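Local coordinates for amidohydrolase 3 domain-containing protein (Pyrococcus furiosus, PDB 3ICJ) that probably hydrolyses carbon-nitrogen bonds other than peptide bonds, as a zinc-dependent enzyme of the amidohydrolase family whose substrate is not established, at residues K53-L58 / L66-S71; A39-T44 / T73-A78; G235-G240 / E493-D498; N62-Y67 / G489-Y494. All blocks are in the same frame, centred on the assembly; numbering follows the deposited sequence.

Contact 1 of 4, residues K53-L58 / L66-S71; sequences KKVSGL and LYAGDS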
loop_
_atom_site.group_PDB
_atom_site.type_symbol
_atom_site.label_atom_id
_atom_site.label_comp_id
_atom_site.label_asym_id
_atom_site.label_seq_id
_atom_site.Cartn_x
_atom_site.Cartn_y
_atom_site.Cartn_z
ATOM N N LYS A 53 -25.698 8.162 -2.896
ATOM C CA LYS A 53 -26.519 8.576 -4.023
ATOM C C LYS A 53 -26.558 7.465 -5.051
ATOM O O LYS A 53 -25.517 6.979 -5.492
ATOM C CB LYS A 53 -25.995 9.877 -4.647
ATOM C CG LYS A 53 -26.982 10.532 -5.606
ATOM C CD LYS A 53 -26.293 11.486 -6.562
ATOM C CE LYS A 53 -27.040 11.571 -7.882
ATOM N NZ LYS A 53 -26.066 11.455 -9.012
ATOM N N LYS A 54 -27.777 7.070 -5.414
ATOM C CA LYS A 54 -28.017 6.023 -6.388
ATOM C C LYS A 54 -28.706 6.615 -7.617
ATOM O O LYS A 54 -29.583 7.485 -7.490
ATOM C CB LYS A 54 -28.922 4.936 -5.790
ATOM C CG LYS A 54 -28.402 4.329 -4.505
ATOM C CD LYS A 54 -29.515 3.809 -3.592
ATOM C CE LYS A 54 -29.689 2.310 -3.713
ATOM N NZ LYS A 54 -30.860 1.836 -2.920
ATOM N N VAL A 55 -28.296 6.144 -8.793
ATOM C CA VAL A 55 -28.963 6.443 -10.065
ATOM C C VAL A 55 -29.258 5.115 -10.758
ATOM O O VAL A 55 -28.799 4.071 -10.302
ATOM C CB VAL A 55 -28.132 7.390 -11.008
ATOM C CG1 VAL A 55 -27.908 8.763 -10.355
ATOM C CG2 VAL A 55 -26.793 6.741 -11.465
ATOM N N SER A 56 -30.040 5.143 -11.839
ATOM C CA SER A 56 -30.361 3.914 -12.580
ATOM C C SER A 56 -29.682 3.811 -13.956
ATOM O O SER A 56 -29.748 2.762 -14.595
ATOM C CB SER A 56 -31.879 3.717 -12.705
ATOM O OG SER A 56 -32.485 4.819 -13.348
ATOM N N GLY A 57 -29.020 4.882 -14.393
ATOM C CA GLY A 57 -28.321 4.884 -15.688
ATOM C C GLY A 57 -27.047 5.709 -15.674
ATOM O O GLY A 57 -26.992 6.769 -15.040
ATOM N N LEU A 58 -26.020 5.226 -16.379
ATOM C CA LEU A 58 -24.739 5.919 -16.434
ATOM C C LEU A 58 -24.219 5.951 -17.849
ATOM O O LEU A 58 -24.031 4.895 -18.462
ATOM C CB LEU A 58 -23.719 5.221 -15.525
ATOM C CG LEU A 58 -22.463 5.995 -15.139
ATOM C CD1 LEU A 58 -22.806 7.127 -14.204
ATOM C CD2 LEU A 58 -21.443 5.041 -14.500
ATOM N N LEU A 66 -20.383 11.041 -18.335
ATOM C CA LEU A 66 -21.038 12.073 -19.123
ATOM C C LEU A 66 -22.376 12.448 -18.480
ATOM O O LEU A 66 -22.781 13.619 -18.478
ATOM C CB LEU A 66 -21.282 11.540 -20.547
ATOM C CG LEU A 66 -22.051 12.512 -21.446
ATOM C CD1 LEU A 66 -21.156 13.703 -21.747
ATOM C CD2 LEU A 66 -22.538 11.876 -22.694
ATOM N N TYR A 67 -23.060 11.431 -17.956
ATOM C CA TYR A 67 -24.390 11.577 -17.371
ATOM C C TYR A 67 -24.587 10.497 -16.296
ATOM O O TYR A 67 -24.255 9.329 -16.500
ATOM C CB TYR A 67 -25.484 11.471 -18.482
ATOM C CG TYR A 67 -26.900 11.484 -17.949
ATOM C CD1 TYR A 67 -27.520 12.685 -17.591
ATOM C CD2 TYR A 67 -27.601 10.293 -17.754
ATOM C CE1 TYR A 67 -28.809 12.688 -17.061
ATOM C CE2 TYR A 67 -28.881 10.285 -17.239
ATOM C CZ TYR A 67 -29.481 11.479 -16.887
ATOM O OH TYR A 67 -30.766 11.462 -16.372
ATOM N N ALA A 68 -25.156 10.902 -15.166
ATOM C CA ALA A 68 -25.615 9.978 -14.128
ATOM C C ALA A 68 -27.049 10.368 -13.741
ATOM O O ALA A 68 -27.285 11.501 -13.310
ATOM C CB ALA A 68 -24.678 10.057 -12.907
ATOM N N GLY A 69 -28.014 9.462 -13.943
ATOM C CA GLY A 69 -29.433 9.788 -13.696
ATOM C C GLY A 69 -30.348 8.651 -14.096
ATOM O O GLY A 69 -30.002 7.484 -13.891
ATOM N N ASP A 70 -31.501 9.007 -14.671
ATOM C CA ASP A 70 -32.529 8.056 -15.156
ATOM C C ASP A 70 -31.998 7.107 -16.223
ATOM O O ASP A 70 -31.352 7.540 -17.183
ATOM C CB ASP A 70 -33.737 8.793 -15.768
ATOM C CG ASP A 70 -34.369 9.799 -14.820
ATOM O OD1 ASP A 70 -34.548 9.472 -13.627
ATOM O OD2 ASP A 70 -34.706 10.915 -15.279
ATOM N N SER A 71 -32.309 5.823 -16.054
ATOM C CA SER A 71 -32.012 4.782 -17.037
ATOM C C SER A 71 -32.514 5.148 -18.451
ATOM O O SER A 71 -31.770 5.001 -19.431
ATOM C CB SER A 71 -32.616 3.442 -16.583
ATOM O OG SER A 71 -32.367 2.405 -17.523
#
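Gly57 and Gly69 form an antiparallel hydrogen-bonded pair of the hairpin made by strands 57-61 and 64-69. Gly69 N gives Gly57 O a nearly straight bond of 3.1 Å (171°). In return Gly69 O takes two donors: Gly57 N at 2.8 Å, and Ser56 N at 3.1 Å from above the carbonyl plane. With Ser56 and Gly57 both facing Gly69, this is a classic beta bulge. Packing is closest at Gly57, where a CB would run into Ser71 CA. Next to it, Ser71 N, in the first turn of helix 71-81, donates to Ser56 OG at 2.9 Å; a chi1 of 58°, with OG between the backbone N and the carbonyl carbon, brings the hydroxyl to that amide. Ser71 OG bonds instead to the backbone N of Asn42. Val55 CB lies 3.4 Å from Gly69 O, but the side-chain pairs are looser. Leu58 CD1 rests on Ala68 CB at 3.7 Å, Val55 CG2 stays 4.2 Å from the same methyl, and Lys53 NZ lies near it in a long, weak ion pair with Glu487. Asp70 is exposed. Backbone amides and one serine hydroxyl thus do most of the joining, and a single carbonyl, Gly69 O, satisfies both amides of the bulge.

Contact 2 of 4, residues A39-T44 / T73-A78; sequences ALINGT and TALRIA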
loop_
_atom_site.group_PDB
_atom_site.type_symbol
_atom_site.label_atom_id
_atom_site.label_comp_id
_atom_site.label_asym_id
_atom_site.label_seq_id
_atom_site.Cartn_x
_atom_site.Cartn_y
_atom_site.Cartn_z
ATOM N N ALA A 39 -23.519 3.313 -22.347
ATOM C CA ALA A 39 -24.524 3.553 -21.342
ATOM C C ALA A 39 -24.784 2.247 -20.588
ATOM O O ALA A 39 -25.098 1.225 -21.193
ATOM C CB ALA A 39 -25.812 4.103 -21.975
ATOM N N LEU A 40 -24.601 2.284 -19.273
ATOM C CA LEU A 40 -24.984 1.180 -18.384
ATOM C C LEU A 40 -26.377 1.517 -17.868
ATOM O O LEU A 40 -26.565 2.543 -17.210
ATOM C CB LEU A 40 -23.999 1.055 -17.210
ATOM C CG LEU A 40 -22.506 1.223 -17.483
ATOM C CD1 LEU A 40 -21.752 1.251 -16.163
ATOM C CD2 LEU A 40 -21.985 0.102 -18.357
ATOM N N ILE A 41 -27.359 0.674 -18.185
ATOM C CA ILE A 41 -28.778 0.958 -17.883
ATOM C C ILE A 41 -29.434 -0.179 -17.090
ATOM O O ILE A 41 -28.811 -1.228 -16.899
ATOM C CB ILE A 41 -29.589 1.268 -19.179
ATOM C CG1 ILE A 41 -29.560 0.094 -20.161
ATOM C CG2 ILE A 41 -29.062 2.543 -19.879
ATOM C CD1 ILE A 41 -30.738 0.089 -21.068
ATOM N N ASN A 42 -30.670 0.032 -16.623
ATOM C CA ASN A 42 -31.480 -1.021 -15.964
ATOM C C ASN A 42 -30.761 -1.716 -14.770
ATOM O O ASN A 42 -30.798 -2.941 -14.602
ATOM C CB ASN A 42 -32.022 -2.016 -17.022
ATOM C CG ASN A 42 -33.077 -2.971 -16.474
ATOM O OD1 ASN A 42 -33.889 -2.604 -15.623
ATOM N ND2 ASN A 42 -33.077 -4.209 -16.983
ATOM N N GLY A 43 -30.087 -0.910 -13.953
ATOM C CA GLY A 43 -29.455 -1.409 -12.728
ATOM C C GLY A 43 -29.372 -0.324 -11.675
ATOM O O GLY A 43 -29.991 0.730 -11.819
ATOM N N THR A 44 -28.621 -0.589 -10.606
ATOM C CA THR A 44 -28.459 0.374 -9.519
ATOM C C THR A 44 -27.011 0.826 -9.473
ATOM O O THR A 44 -26.120 0.021 -9.221
ATOM C CB THR A 44 -28.829 -0.217 -8.151
ATOM O OG1 THR A 44 -30.180 -0.680 -8.163
ATOM C CG2 THR A 44 -28.672 0.828 -7.043
ATOM N N THR A 73 -33.261 8.227 -19.738
ATOM C CA THR A 73 -32.495 9.361 -20.253
ATOM C C THR A 73 -31.122 8.895 -20.769
ATOM O O THR A 73 -30.694 9.287 -21.860
ATOM C CB THR A 73 -32.328 10.443 -19.163
ATOM O OG1 THR A 73 -33.623 10.874 -18.745
ATOM C CG2 THR A 73 -31.537 11.662 -19.675
ATOM N N ALA A 74 -30.456 8.039 -19.990
ATOM C CA ALA A 74 -29.192 7.420 -20.388
ATOM C C ALA A 74 -29.315 6.589 -21.677
ATOM O O ALA A 74 -28.429 6.616 -22.531
ATOM C CB ALA A 74 -28.662 6.544 -19.266
ATOM N N LEU A 75 -30.417 5.852 -21.793
ATOM C CA LEU A 75 -30.696 5.066 -22.986
ATOM C C LEU A 75 -30.879 5.984 -24.203
ATOM O O LEU A 75 -30.318 5.731 -25.275
ATOM C CB LEU A 75 -31.909 4.162 -22.749
ATOM C CG LEU A 75 -32.422 3.305 -23.901
ATOM C CD1 LEU A 75 -31.310 2.452 -24.511
ATOM C CD2 LEU A 75 -33.572 2.418 -23.429
ATOM N N ARG A 76 -31.636 7.062 -24.014
ATOM C CA ARG A 76 -31.923 8.017 -25.081
ATOM C C ARG A 76 -30.649 8.746 -25.548
ATOM O O ARG A 76 -30.491 8.986 -26.736
ATOM C CB ARG A 76 -32.990 9.017 -24.617
ATOM C CG ARG A 76 -33.593 9.898 -25.698
ATOM C CD ARG A 76 -34.740 9.226 -26.447
ATOM N NE ARG A 76 -34.343 8.820 -27.793
ATOM C CZ ARG A 76 -34.344 9.625 -28.855
ATOM N NH1 ARG A 76 -33.972 9.151 -30.040
ATOM N NH2 ARG A 76 -34.708 10.904 -28.740
ATOM N N ILE A 77 -29.765 9.100 -24.613
ATOM C CA ILE A 77 -28.494 9.755 -24.972
ATOM C C ILE A 77 -27.637 8.849 -25.876
ATOM O O ILE A 77 -27.144 9.278 -26.935
ATOM C CB ILE A 77 -27.704 10.224 -23.721
ATOM C CG1 ILE A 77 -28.459 11.348 -23.007
ATOM C CG2 ILE A 77 -26.283 10.712 -24.107
ATOM C CD1 ILE A 77 -27.820 11.816 -21.667
ATOM N N ALA A 78 -27.515 7.587 -25.476
ATOM C CA ALA A 78 -26.735 6.598 -26.210
ATOM C C ALA A 78 -27.360 6.225 -27.552
ATOM O O ALA A 78 -26.641 5.922 -28.516
ATOM C CB ALA A 78 -26.528 5.365 -25.359
#
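Ala39, Ile41, Ala74, Leu75 and Ala78 make a seam of apolar side chains where helix 71-81 lies on strand 37-41. The two short segments run roughly antiparallel, at 149°, with their axes 8.1 Å apart. Contacts made by the alanine methyls form the first group. Ala39 CB meets Ala78 CB at 3.7 Å, and one helical turn earlier Ala74 CB approaches Ile41 CG2 at 4.1 Å. Ala74 and Ala78 present a low ridge, which lets the helix come down close to the strand. The longer branches form the second group: Ile41 CD1 touches Leu75 CD1 at 4.2 Å, flanking the alanine row. Ile41 reaches both neighbours because CG1 sits between the backbone N and the carbonyl carbon (chi1 60°), while CG2 stands anti to the carbonyl carbon, beside the backbone N. The third group is methyl against backbone. Ala39 CB lies 3.7 Å from Ala74 O, a carbonyl already engaged in the helix by Ala78 N, and Ile41 CG2 comes within 4.1 Å of Leu75 N. Ile85 of strand 84-87 and Val59 of strand 57-61 extend this apolar surface across the sheet. At its border Asn42 ND2 bonds to Asp87. With three alanines at its centre and Ile41 and Leu75 beside them, the contact between 39-44 and 73-78 rests on apolar packing; the polar tie comes from Ser71, at the N-terminal end of the helix.

Contact 3 of 4, residues G235-G240 / E493-D498; sequences GVHSVG and EYIILD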
loop_
_atom_site.group_PDB
_atom_site.type_symbol
_atom_site.label_atom_id
_atom_site.label_comp_id
_atom_site.label_asym_id
_atom_site.label_seq_id
_atom_site.Cartn_x
_atom_site.Cartn_y
_atom_site.Cartn_z
ATOM N N GLY A 235 -11.025 -5.539 -7.872
ATOM C CA GLY A 235 -11.781 -4.301 -8.047
ATOM C C GLY A 235 -11.068 -3.002 -7.693
ATOM O O GLY A 235 -11.719 -1.970 -7.521
ATOM N N VAL A 236 -9.737 -3.045 -7.586
ATOM C CA VAL A 236 -8.926 -1.868 -7.273
ATOM C C VAL A 236 -8.344 -1.327 -8.581
ATOM O O VAL A 236 -7.581 -2.025 -9.283
ATOM C CB VAL A 236 -7.756 -2.200 -6.264
ATOM C CG1 VAL A 236 -6.912 -0.955 -5.951
ATOM C CG2 VAL A 236 -8.295 -2.834 -4.984
ATOM N N HIS A 237 -8.716 -0.102 -8.928
ATOM C CA HIS A 237 -8.301 0.493 -10.209
ATOM C C HIS A 237 -7.311 1.648 -10.068
ATOM O O HIS A 237 -6.855 2.174 -11.078
ATOM C CB HIS A 237 -9.513 1.008 -10.993
ATOM C CG HIS A 237 -10.430 -0.061 -11.501
ATOM N ND1 HIS A 237 -11.329 0.172 -12.519
ATOM C CD2 HIS A 237 -10.639 -1.340 -11.103
ATOM C CE1 HIS A 237 -12.028 -0.927 -12.752
ATOM N NE2 HIS A 237 -11.638 -1.855 -11.894
ATOM N N SER A 238 -7.034 2.077 -8.834
ATOM C CA SER A 238 -6.099 3.189 -8.574
ATOM C C SER A 238 -5.342 2.922 -7.282
ATOM O O SER A 238 -5.910 2.356 -6.339
ATOM C CB SER A 238 -6.831 4.550 -8.471
ATOM O OG SER A 238 -7.878 4.694 -9.421
ATOM N N VAL A 239 -4.063 3.306 -7.240
ATOM C CA VAL A 239 -3.204 3.037 -6.091
ATOM C C VAL A 239 -2.292 4.218 -5.791
ATOM O O VAL A 239 -1.872 4.943 -6.700
ATOM C CB VAL A 239 -2.319 1.750 -6.238
ATOM C CG1 VAL A 239 -3.179 0.487 -6.282
ATOM C CG2 VAL A 239 -1.424 1.817 -7.472
ATOM N N GLY A 240 -2.018 4.437 -4.512
ATOM C CA GLY A 240 -0.884 5.269 -4.145
ATOM C C GLY A 240 0.260 4.299 -4.010
ATOM O O GLY A 240 0.238 3.422 -3.131
ATOM N N GLU A 493 -14.090 4.892 -13.382
ATOM C CA GLU A 493 -13.535 3.681 -12.795
ATOM C C GLU A 493 -14.654 3.089 -11.960
ATOM O O GLU A 493 -15.047 3.645 -10.936
ATOM C CB GLU A 493 -12.279 3.966 -11.946
ATOM C CG GLU A 493 -11.136 4.691 -12.670
ATOM C CD GLU A 493 -10.382 3.835 -13.681
ATOM O OE1 GLU A 493 -10.703 2.635 -13.853
ATOM O OE2 GLU A 493 -9.460 4.374 -14.313
ATOM N N TYR A 494 -15.218 1.994 -12.450
ATOM C CA TYR A 494 -16.360 1.386 -11.804
ATOM C C TYR A 494 -16.208 -0.108 -11.738
ATOM O O TYR A 494 -15.489 -0.710 -12.550
ATOM C CB TYR A 494 -17.667 1.742 -12.542
ATOM C CG TYR A 494 -17.726 1.237 -13.978
ATOM C CD1 TYR A 494 -18.229 -0.033 -14.278
ATOM C CD2 TYR A 494 -17.312 2.047 -15.039
ATOM C CE1 TYR A 494 -18.291 -0.491 -15.586
ATOM C CE2 TYR A 494 -17.376 1.597 -16.357
ATOM C CZ TYR A 494 -17.865 0.333 -16.622
ATOM O OH TYR A 494 -17.923 -0.106 -17.924
ATOM N N ILE A 495 -16.917 -0.718 -10.796
ATOM C CA ILE A 495 -16.974 -2.170 -10.748
ATOM C C ILE A 495 -18.440 -2.600 -10.721
ATOM O O ILE A 495 -19.303 -1.846 -10.273
ATOM C CB ILE A 495 -16.169 -2.762 -9.547
ATOM C CG1 ILE A 495 -16.632 -2.147 -8.220
ATOM C CG2 ILE A 495 -14.666 -2.572 -9.772
ATOM C CD1 ILE A 495 -16.024 -2.778 -6.970
ATOM N N ILE A 496 -18.708 -3.798 -11.231
ATOM C CA ILE A 496 -20.072 -4.326 -11.333
ATOM C C ILE A 496 -20.220 -5.517 -10.380
ATOM O O ILE A 496 -19.430 -6.454 -10.414
ATOM C CB ILE A 496 -20.425 -4.736 -12.793
ATOM C CG1 ILE A 496 -20.236 -3.540 -13.749
ATOM C CG2 ILE A 496 -21.854 -5.313 -12.884
ATOM C CD1 ILE A 496 -20.286 -3.908 -15.229
ATOM N N LEU A 497 -21.241 -5.458 -9.532
ATOM C CA LEU A 497 -21.448 -6.449 -8.481
ATOM C C LEU A 497 -22.837 -7.099 -8.624
ATOM O O LEU A 497 -23.812 -6.424 -9.003
ATOM C CB LEU A 497 -21.307 -5.761 -7.107
ATOM C CG LEU A 497 -19.959 -5.127 -6.752
ATOM C CD1 LEU A 497 -20.113 -4.166 -5.598
ATOM C CD2 LEU A 497 -18.916 -6.211 -6.439
ATOM N N ASP A 498 -22.907 -8.403 -8.353
ATOM C CA ASP A 498 -24.180 -9.133 -8.306
ATOM C C ASP A 498 -25.056 -8.730 -7.117
ATOM O O ASP A 498 -26.268 -8.654 -7.251
ATOM C CB ASP A 498 -23.942 -10.648 -8.267
ATOM C CG ASP A 498 -23.390 -11.188 -9.568
ATOM O OD1 ASP A 498 -23.617 -10.567 -10.631
ATOM O OD2 ASP A 498 -22.723 -12.240 -9.526
#
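The imidazole of His237 meets the carboxylate of Glu493 at its edge: ND1 donates to OE1 at 2.9 Å, with an N-H...O angle of 152° and the oxygen near the ring plane, a His-carboxylate hydrogen bond away from the zinc site. The two flat groups stand almost perpendicular, 87° apart, and OE1 is approached on its anti side, somewhat out of the carboxylate plane. Farther round the ring, CE1 comes within 3.5 Å of Tyr494 O and NE2 within 3.8 Å of Ile495 CG2, both obliquely. The same Ile495 methyl lies 3.8 Å from Gly235 O. A bend in the Glu493 chain at chi2 (-72°) folds the carboxylate back toward the ring, while Arg289 (by a salt bridge) and Asn264 hold OE2. A leucine in place of His237 would probably leave Glu493 OE1 without this donor and the carboxylate held from its OE2 side. Gly235 ends helix 217-233 in a Schellman motif and leads into strand 236-244, which runs parallel to 92-102 and 264-269, consistent with the beta/alpha barrel of amidohydrolases. Strand 92-102 also pairs with 494-497, so the contact joins two neighbours of one strand, with Leu232 of helix 217-233 against the histidine.

Contact 4 of 4, residues N62-Y67 / G489-Y494; sequences NERVLY and GFRAEY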
loop_
_atom_site.group_PDB
_atom_site.type_symbol
_atom_site.label_atom_id
_atom_site.label_comp_id
_atom_site.label_asym_id
_atom_site.label_seq_id
_atom_site.Cartn_x
_atom_site.Cartn_y
_atom_site.Cartn_z
ATOM N N ASN A 62 -15.065 8.513 -23.462
ATOM C CA ASN A 62 -13.648 8.867 -23.350
ATOM C C ASN A 62 -13.133 8.707 -21.902
ATOM O O ASN A 62 -12.330 9.512 -21.404
ATOM C CB ASN A 62 -13.387 10.265 -23.947
ATOM C CG ASN A 62 -13.653 10.321 -25.459
ATOM O OD1 ASN A 62 -12.858 9.811 -26.255
ATOM N ND2 ASN A 62 -14.763 10.950 -25.855
ATOM N N GLU A 63 -13.636 7.662 -21.241
ATOM C CA GLU A 63 -13.246 7.280 -19.865
ATOM C C GLU A 63 -13.636 8.305 -18.781
ATOM O O GLU A 63 -13.010 8.371 -17.730
ATOM C CB GLU A 63 -11.756 6.906 -19.792
ATOM C CG GLU A 63 -11.405 5.710 -20.661
ATOM C CD GLU A 63 -10.202 5.964 -21.543
ATOM O OE1 GLU A 63 -9.095 6.211 -21.009
ATOM O OE2 GLU A 63 -10.371 5.911 -22.781
ATOM N N ARG A 64 -14.679 9.084 -19.046
ATOM C CA ARG A 64 -15.277 9.981 -18.060
ATOM C C ARG A 64 -16.779 9.804 -18.028
ATOM O O ARG A 64 -17.370 9.383 -19.016
ATOM C CB ARG A 64 -14.969 11.433 -18.383
ATOM C CG ARG A 64 -13.513 11.699 -18.652
ATOM C CD ARG A 64 -13.019 12.733 -17.708
ATOM N NE ARG A 64 -11.570 12.793 -17.691
ATOM C CZ ARG A 64 -10.872 13.410 -16.747
ATOM N NH1 ARG A 64 -11.504 14.015 -15.746
ATOM N NH2 ARG A 64 -9.547 13.424 -16.805
ATOM N N VAL A 65 -17.394 10.139 -16.898
ATOM C CA VAL A 65 -18.841 10.068 -16.753
ATOM C C VAL A 65 -19.446 11.296 -17.435
ATOM O O VAL A 65 -19.067 12.428 -17.154
ATOM C CB VAL A 65 -19.271 9.992 -15.256
ATOM C CG1 VAL A 65 -20.798 10.120 -15.103
ATOM C CG2 VAL A 65 -18.760 8.692 -14.609
ATOM N N LEU A 66 -20.383 11.041 -18.335
ATOM C CA LEU A 66 -21.038 12.073 -19.123
ATOM C C LEU A 66 -22.376 12.448 -18.480
ATOM O O LEU A 66 -22.781 13.619 -18.478
ATOM C CB LEU A 66 -21.282 11.540 -20.547
ATOM C CG LEU A 66 -22.051 12.512 -21.446
ATOM C CD1 LEU A 66 -21.156 13.703 -21.747
ATOM C CD2 LEU A 66 -22.538 11.876 -22.694
ATOM N N TYR A 67 -23.060 11.431 -17.956
ATOM C CA TYR A 67 -24.390 11.577 -17.371
ATOM C C TYR A 67 -24.587 10.497 -16.296
ATOM O O TYR A 67 -24.255 9.329 -16.500
ATOM C CB TYR A 67 -25.484 11.471 -18.482
ATOM C CG TYR A 67 -26.900 11.484 -17.949
ATOM C CD1 TYR A 67 -27.520 12.685 -17.591
ATOM C CD2 TYR A 67 -27.601 10.293 -17.754
ATOM C CE1 TYR A 67 -28.809 12.688 -17.061
ATOM C CE2 TYR A 67 -28.881 10.285 -17.239
ATOM C CZ TYR A 67 -29.481 11.479 -16.887
ATOM O OH TYR A 67 -30.766 11.462 -16.372
ATOM N N GLY A 489 -18.192 14.093 -15.000
ATOM C CA GLY A 489 -16.834 14.657 -15.020
ATOM C C GLY A 489 -15.768 13.783 -14.370
ATOM O O GLY A 489 -14.570 13.963 -14.623
ATOM N N PHE A 490 -16.191 12.856 -13.512
ATOM C CA PHE A 490 -15.266 11.927 -12.848
ATOM C C PHE A 490 -14.773 10.886 -13.839
ATOM O O PHE A 490 -15.486 10.537 -14.785
ATOM C CB PHE A 490 -15.923 11.243 -11.630
ATOM C CG PHE A 490 -15.916 12.095 -10.396
ATOM C CD1 PHE A 490 -16.819 13.146 -10.256
ATOM C CD2 PHE A 490 -14.995 11.863 -9.378
ATOM C CE1 PHE A 490 -16.811 13.963 -9.115
ATOM C CE2 PHE A 490 -14.976 12.670 -8.228
ATOM C CZ PHE A 490 -15.886 13.719 -8.096
ATOM N N ARG A 491 -13.540 10.420 -13.638
ATOM C CA ARG A 491 -12.997 9.318 -14.428
ATOM C C ARG A 491 -13.821 8.067 -14.144
ATOM O O ARG A 491 -14.148 7.775 -12.989
ATOM C CB ARG A 491 -11.533 9.059 -14.097
ATOM C CG ARG A 491 -10.593 10.061 -14.677
ATOM C CD ARG A 491 -9.271 10.013 -13.961
ATOM N NE ARG A 491 -8.427 11.126 -14.379
ATOM C CZ ARG A 491 -7.571 11.075 -15.392
ATOM N NH1 ARG A 491 -6.855 12.144 -15.705
ATOM N NH2 ARG A 491 -7.422 9.953 -16.088
ATOM N N ALA A 492 -14.172 7.352 -15.210
ATOM C CA ALA A 492 -15.119 6.251 -15.101
ATOM C C ALA A 492 -14.412 4.974 -14.671
ATOM O O ALA A 492 -14.124 4.112 -15.496
ATOM C CB ALA A 492 -15.862 6.053 -16.420
ATOM N N GLU A 493 -14.090 4.892 -13.382
ATOM C CA GLU A 493 -13.535 3.681 -12.795
ATOM C C GLU A 493 -14.654 3.089 -11.960
ATOM O O GLU A 493 -15.047 3.645 -10.936
ATOM C CB GLU A 493 -12.279 3.966 -11.946
ATOM C CG GLU A 493 -11.136 4.691 -12.670
ATOM C CD GLU A 493 -10.382 3.835 -13.681
ATOM O OE1 GLU A 493 -10.703 2.635 -13.853
ATOM O OE2 GLU A 493 -9.460 4.374 -14.313
ATOM N N TYR A 494 -15.218 1.994 -12.450
ATOM C CA TYR A 494 -16.360 1.386 -11.804
ATOM C C TYR A 494 -16.208 -0.108 -11.738
ATOM O O TYR A 494 -15.489 -0.710 -12.550
ATOM C CB TYR A 494 -17.667 1.742 -12.542
ATOM C CG TYR A 494 -17.726 1.237 -13.978
ATOM C CD1 TYR A 494 -18.229 -0.033 -14.278
ATOM C CD2 TYR A 494 -17.312 2.047 -15.039
ATOM C CE1 TYR A 494 -18.291 -0.491 -15.586
ATOM C CE2 TYR A 494 -17.376 1.597 -16.357
ATOM C CZ TYR A 494 -17.865 0.333 -16.622
ATOM O OH TYR A 494 -17.923 -0.106 -17.924
#
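Arg64 and Arg491 form a single backbone bridge, and their side chains lie side by side, pointing the same way, with guanidinium planes 53° apart. Three backbone bonds join the segments. Val65 N donates to Phe490 O at 2.9 Å, nearly along the C=O axis, and Gly489 N returns a bond of the same length to Val65 O. Ala492 N, at the centre of an inverse gamma turn, reaches Glu63 O at 3.0 Å; this bond is straight at the hydrogen (169°), although its donor stands well above the carbonyl plane. Arg64 adds a side-chain donor: its chain bends at chi2 (-123°) and brings NH1 to Gly489 O at 3.3 Å, close to the guanidinium plane. Arg491 CG lies over one face of that group, 3.9 Å from Arg64 CZ. Arg64 NH2 lies over one face of the Arg491 guanidinium, offset toward the rim; Arg64 NH2 and Arg491 NH1, 3.2 Å apart, are both donors and do not bond. These positive groups are probably balanced by nearby carboxylates. Asp482 takes salt bridges from Arg64 NH1 and Arg491 NE, and Glu286 takes one from Arg491 NH1. A methionine in place of Arg64 would probably leave Gly489 O without this donor and Asp482 with one positive partner fewer. Val65 CG2 and Ala492 CB also pack at 4.3 Å. The loop leading into strand 494-497 thus lies along residues 63-65, with Leu58 and Ile60 of strand 57-61 against Val65 and Ala492 respectively, joining the small N-terminal sheet to the segment before the last strand.

In the fold
From the N terminus, strand 37-41 opens contact 2, which closes when helix 71-81 returns over the small four-stranded sheet. Contact 1 is nested inside that loop: it closes the hairpin of strands 57-61 and 64-69 and meets contact 2 through the bond between Leu58 O and Leu40 N. Contact 4 starts on strand 64-69, where contact 1 ends, and crosses contact 2 on its way to 489-494, some 420 residues later. Contact 3 opens at 235-240, after contacts 1 and 2 have closed, and ends on the same late segment as contact 4, sharing Glu493 and Tyr494. That segment ties the N-terminal sheet to the larger one containing strand 236-244.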